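Local coordinates for Xcc1710-like domain-containing protein (Bordetella parapertussis 12822, PDB 3CPK), which is of unknown function but belongs to the DUF498/DUF598 family and carries an Xcc1710-like domain, at residues Asn12-Tyr17 with Ala127-Asn131; His31-Pro37 with Val140-Pro146. All coordinates share one frame; numbering follows the deposited sequence.

Contact 1 of 2, residues Asn12-Tyr17 with Ala127-Asn131; sequences NTVTAY and ARTYN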
# COMPACT_ATOMS: atom_id res chain seq x y z
N ASN A 12 10.76 -4.37 -4.70
CA ASN A 12 10.60 -3.29 -3.74
C ASN A 12 10.37 -3.87 -2.35
O ASN A 12 9.46 -4.68 -2.11
CB ASN A 12 9.45 -2.36 -4.14
CG ASN A 12 9.79 -1.48 -5.33
OD1 ASN A 12 10.89 -0.92 -5.40
ND2 ASN A 12 8.85 -1.35 -6.26
N THR A 13 11.21 -3.42 -1.43
CA THR A 13 11.19 -3.90 -0.08
C THR A 13 11.18 -2.79 0.96
O THR A 13 11.99 -1.85 0.89
CB THR A 13 12.42 -4.79 0.13
OG1 THR A 13 12.38 -5.86 -0.83
CG2 THR A 13 12.47 -5.37 1.53
N VAL A 14 10.26 -2.90 1.92
CA VAL A 14 10.17 -1.94 3.01
C VAL A 14 11.38 -2.24 3.89
O VAL A 14 11.44 -3.26 4.58
CB VAL A 14 8.87 -2.12 3.81
CG1 VAL A 14 9.00 -1.42 5.15
CG2 VAL A 14 7.70 -1.55 3.02
N THR A 15 12.34 -1.33 3.86
CA THR A 15 13.59 -1.48 4.59
C THR A 15 13.54 -1.20 6.10
O THR A 15 14.14 -1.92 6.89
CB THR A 15 14.67 -0.59 3.95
OG1 THR A 15 15.00 -1.10 2.65
CG2 THR A 15 15.92 -0.57 4.80
N ALA A 16 12.86 -0.14 6.48
CA ALA A 16 12.73 0.24 7.87
C ALA A 16 11.45 1.03 7.99
O ALA A 16 10.88 1.46 6.99
CB ALA A 16 13.93 1.08 8.31
N TYR A 17 10.99 1.21 9.22
CA TYR A 17 9.76 1.95 9.48
C TYR A 17 10.15 2.91 10.59
O TYR A 17 10.94 2.57 11.46
CB TYR A 17 8.67 1.01 10.00
CG TYR A 17 8.89 -0.45 9.66
CD1 TYR A 17 10.05 -1.11 10.09
CD2 TYR A 17 7.98 -1.16 8.89
CE1 TYR A 17 10.28 -2.44 9.76
CE2 TYR A 17 8.21 -2.49 8.55
CZ TYR A 17 9.36 -3.12 8.99
OH TYR A 17 9.62 -4.42 8.63
N ALA A 127 3.13 -2.07 5.97
CA ALA A 127 4.49 -2.20 5.44
C ALA A 127 5.06 -3.58 5.69
O ALA A 127 5.62 -4.23 4.80
CB ALA A 127 5.38 -1.13 6.07
N ARG A 128 4.92 -4.03 6.93
CA ARG A 128 5.39 -5.32 7.37
C ARG A 128 4.58 -6.45 6.73
O ARG A 128 5.11 -7.52 6.40
CB ARG A 128 5.28 -5.36 8.88
CG ARG A 128 5.45 -6.70 9.54
CD ARG A 128 4.99 -6.54 10.98
NE ARG A 128 5.50 -5.29 11.52
CZ ARG A 128 4.79 -4.43 12.25
NH1 ARG A 128 3.52 -4.69 12.54
NH2 ARG A 128 5.35 -3.31 12.69
N THR A 129 3.28 -6.24 6.55
CA THR A 129 2.47 -7.28 5.92
C THR A 129 2.80 -7.36 4.43
O THR A 129 2.67 -8.41 3.81
CB THR A 129 0.95 -7.01 6.11
OG1 THR A 129 0.63 -7.01 7.50
CG2 THR A 129 0.15 -8.09 5.45
N TYR A 130 3.25 -6.24 3.87
CA TYR A 130 3.63 -6.20 2.46
C TYR A 130 4.88 -7.03 2.22
O TYR A 130 4.95 -7.81 1.27
CB TYR A 130 3.90 -4.75 2.02
CG TYR A 130 4.71 -4.69 0.74
CD1 TYR A 130 4.09 -4.73 -0.50
CD2 TYR A 130 6.10 -4.69 0.78
CE1 TYR A 130 4.84 -4.77 -1.68
CE2 TYR A 130 6.85 -4.73 -0.37
CZ TYR A 130 6.22 -4.78 -1.60
OH TYR A 130 6.97 -4.86 -2.74
N ASN A 131 5.89 -6.83 3.07
CA ASN A 131 7.14 -7.57 2.94
C ASN A 131 6.85 -9.07 2.93
O ASN A 131 7.41 -9.82 2.14
CB ASN A 131 8.09 -7.25 4.09
CG ASN A 131 8.87 -5.95 3.90
OD1 ASN A 131 9.53 -5.47 4.83
ND2 ASN A 131 8.82 -5.39 2.69
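Tyr130 on helix 123-135 reaches past Val14, at the start of strand 14-18, to the backbone of Asn12 in the loop before it. Its CG stands anti to the backbone N (chi1 162°), which sends the ring out from the helix towards that strand. From CB outwards, the first ring atom to meet the strand is CD2, 4.2 Å from CG2 of Val14. Next along the same edge, CE2 lies 3.1 Å from O of Asn12. This carbonyl oxygen sits near the ring plane. At the tip, OH donates a hydrogen bond of 2.6 Å to the same Asn12 O. The bond is bent at the acceptor, with a C=O...donor angle of 135°, and the donor is tilted 29° from the carbonyl plane. The Asn12 side chain leads away from the helix, its ND2 bonding to O of Gly39 and O of Ala36.

Val14 fills the middle of the contact. Its CG1 packs on CB of Ala127 at 3.7 Å. The amide of Asn131 lies beside the Val14 backbone, but its orientation in the model is doubtful. Further on, CD2 of Tyr17 approaches Ala127 CB at 3.8 Å, although this ring is poorly ordered.

The contact thus joins the first strand of the three-stranded antiparallel sheet to the helix by apolar side chains and one hydrogen bond. That bond gives the buried tyrosine hydroxyl an acceptor and would help to set the position of the ring, which also packs on Phe35 and Pro37.

Contact 2 of 2, residues His31-Pro37 with Val140-Pro146; sequences HAIAFAP and VVVALLP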
# COMPACT_ATOMS: atom_id res chain seq x y z
N HIS A 31 5.90 11.19 2.68
CA HIS A 31 4.63 11.51 2.05
C HIS A 31 4.07 10.14 1.66
O HIS A 31 4.82 9.16 1.59
CB HIS A 31 4.81 12.41 0.82
CG HIS A 31 5.55 11.78 -0.31
ND1 HIS A 31 6.93 11.71 -0.37
CD2 HIS A 31 5.11 11.22 -1.46
CE1 HIS A 31 7.30 11.14 -1.50
NE2 HIS A 31 6.21 10.83 -2.19
N ALA A 32 2.77 10.06 1.42
CA ALA A 32 2.16 8.78 1.08
C ALA A 32 2.68 8.23 -0.24
O ALA A 32 2.95 8.98 -1.18
CB ALA A 32 0.64 8.92 1.03
N ILE A 33 2.84 6.91 -0.28
CA ILE A 33 3.33 6.23 -1.46
C ILE A 33 2.53 4.96 -1.73
O ILE A 33 1.73 4.51 -0.92
CB ILE A 33 4.83 5.84 -1.29
CG1 ILE A 33 5.01 4.99 -0.03
CG2 ILE A 33 5.68 7.10 -1.21
CD1 ILE A 33 6.43 4.54 0.23
N ALA A 34 2.75 4.39 -2.91
CA ALA A 34 2.08 3.16 -3.31
C ALA A 34 3.06 2.43 -4.21
O ALA A 34 3.88 3.06 -4.88
CB ALA A 34 0.79 3.47 -4.06
N PHE A 35 3.01 1.11 -4.20
CA PHE A 35 3.93 0.35 -5.03
C PHE A 35 3.67 -1.13 -4.95
O PHE A 35 3.03 -1.62 -4.02
CB PHE A 35 5.40 0.65 -4.63
CG PHE A 35 5.74 0.29 -3.21
CD1 PHE A 35 6.25 -0.97 -2.89
CD2 PHE A 35 5.53 1.21 -2.18
CE1 PHE A 35 6.55 -1.31 -1.59
CE2 PHE A 35 5.83 0.88 -0.86
CZ PHE A 35 6.34 -0.39 -0.56
N ALA A 36 4.18 -1.82 -5.95
CA ALA A 36 4.07 -3.26 -6.08
C ALA A 36 5.49 -3.78 -5.94
O ALA A 36 6.42 -2.99 -5.79
CB ALA A 36 3.51 -3.61 -7.45
N PRO A 37 5.68 -5.10 -5.96
CA PRO A 37 7.04 -5.65 -5.83
C PRO A 37 7.92 -5.15 -6.98
O PRO A 37 9.09 -4.79 -6.79
CB PRO A 37 6.80 -7.15 -5.89
CG PRO A 37 5.47 -7.28 -5.23
CD PRO A 37 4.68 -6.17 -5.86
N VAL A 140 0.88 -8.60 -4.73
CA VAL A 140 0.44 -7.59 -3.78
C VAL A 140 0.85 -6.14 -4.07
O VAL A 140 1.94 -5.88 -4.57
CB VAL A 140 0.98 -7.97 -2.38
CG1 VAL A 140 2.51 -7.90 -2.39
CG2 VAL A 140 0.39 -7.05 -1.31
N VAL A 141 -0.04 -5.20 -3.76
CA VAL A 141 0.26 -3.77 -3.91
C VAL A 141 0.03 -3.19 -2.52
O VAL A 141 -0.81 -3.68 -1.76
CB VAL A 141 -0.72 -3.02 -4.87
CG1 VAL A 141 -0.35 -1.55 -4.90
CG2 VAL A 141 -0.65 -3.59 -6.26
N VAL A 142 0.77 -2.15 -2.18
CA VAL A 142 0.58 -1.51 -0.89
C VAL A 142 0.54 0.01 -1.04
O VAL A 142 1.30 0.60 -1.80
CB VAL A 142 1.69 -1.90 0.12
CG1 VAL A 142 3.04 -1.35 -0.33
CG2 VAL A 142 1.32 -1.39 1.51
N ALA A 143 -0.38 0.62 -0.30
CA ALA A 143 -0.56 2.07 -0.25
C ALA A 143 -0.37 2.43 1.22
O ALA A 143 -1.01 1.84 2.08
CB ALA A 143 -1.96 2.43 -0.71
N LEU A 144 0.51 3.40 1.49
CA LEU A 144 0.82 3.80 2.86
C LEU A 144 0.85 5.31 3.13
O LEU A 144 1.49 6.07 2.41
CB LEU A 144 2.20 3.27 3.25
CG LEU A 144 2.58 1.82 2.98
CD1 LEU A 144 4.09 1.76 2.73
CD2 LEU A 144 2.18 0.92 4.14
N LEU A 145 0.17 5.70 4.21
CA LEU A 145 0.14 7.09 4.67
C LEU A 145 1.13 7.02 5.84
O LEU A 145 0.93 6.28 6.78
CB LEU A 145 -1.25 7.45 5.21
CG LEU A 145 -2.44 7.39 4.24
CD1 LEU A 145 -3.73 7.19 5.03
CD2 LEU A 145 -2.51 8.66 3.39
N PRO A 146 2.21 7.81 5.79
CA PRO A 146 3.20 7.77 6.87
C PRO A 146 2.77 8.43 8.17
O PRO A 146 1.64 8.92 8.28
CB PRO A 146 4.40 8.46 6.24
CG PRO A 146 3.74 9.57 5.44
CD PRO A 146 2.43 8.97 4.90
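In both Phe35 (CG, chi1 61°) and Val142 (CG1, chi1 66°) a gamma carbon lies between the backbone N and the carbonyl carbon. These torsions lay the two side chains alongside each other, pointing the same way. Val142 CG1 then sits over one face of the Phe35 ring, 3.6 Å from its centroid, in a CH-pi contact. It is offset towards the rim, and CZ is its nearest ring atom at 3.4 Å. On the same face of the sheet, Leu144 CD1 touches CE2 of Phe35 at 4.1 Å.

The backbones form an antiparallel ladder inside the mixed five-stranded sheet. Strand 33-35 lies between strands 42-43 and 140-144. Strand 140-144 ends a beta-alpha-beta crossover that runs from strand 117-121 through helix 123-135. Ile33 with Leu144 and Phe35 with Val142 are hydrogen-bonded pairs. Leu144 N reaches Ile33 O at 2.9 Å, and Val142 N reaches Phe35 O at 3.0 Å. Ala34 and Ala143 form the non-hydrogen-bonded pair between them, with their methyls on the other face, where Trp44 touches Ala143.

Past the ladder, Ala32 CB packs on Leu145 CD2 at 3.9 Å, and the Pro146 ring closes on the backbone of His31.

Overall arrangement
Contact 2 is the core contact, its centre about 3 Å from the centre of the chain. The centre of contact 1 lies about 10 Å from it, and that contact is only partly buried. Their chemistry follows their places. Contact 2 joins two strands by a regular backbone ladder with apolar side chains, whereas contact 1 sets a helix against a strand through a few side chains and one tyrosine hydroxyl. Helix 123-135 is followed in the chain by strand 140-144. The contacts also touch: the Tyr130 ring meets Phe35 edge-to-face, and Asn12 probably hydrogen-bonds to O of Pro37. Helix 123-135 thus packs against both sheets, which also touch each other directly through Val24 on Phe35 and Ile22 on Leu144.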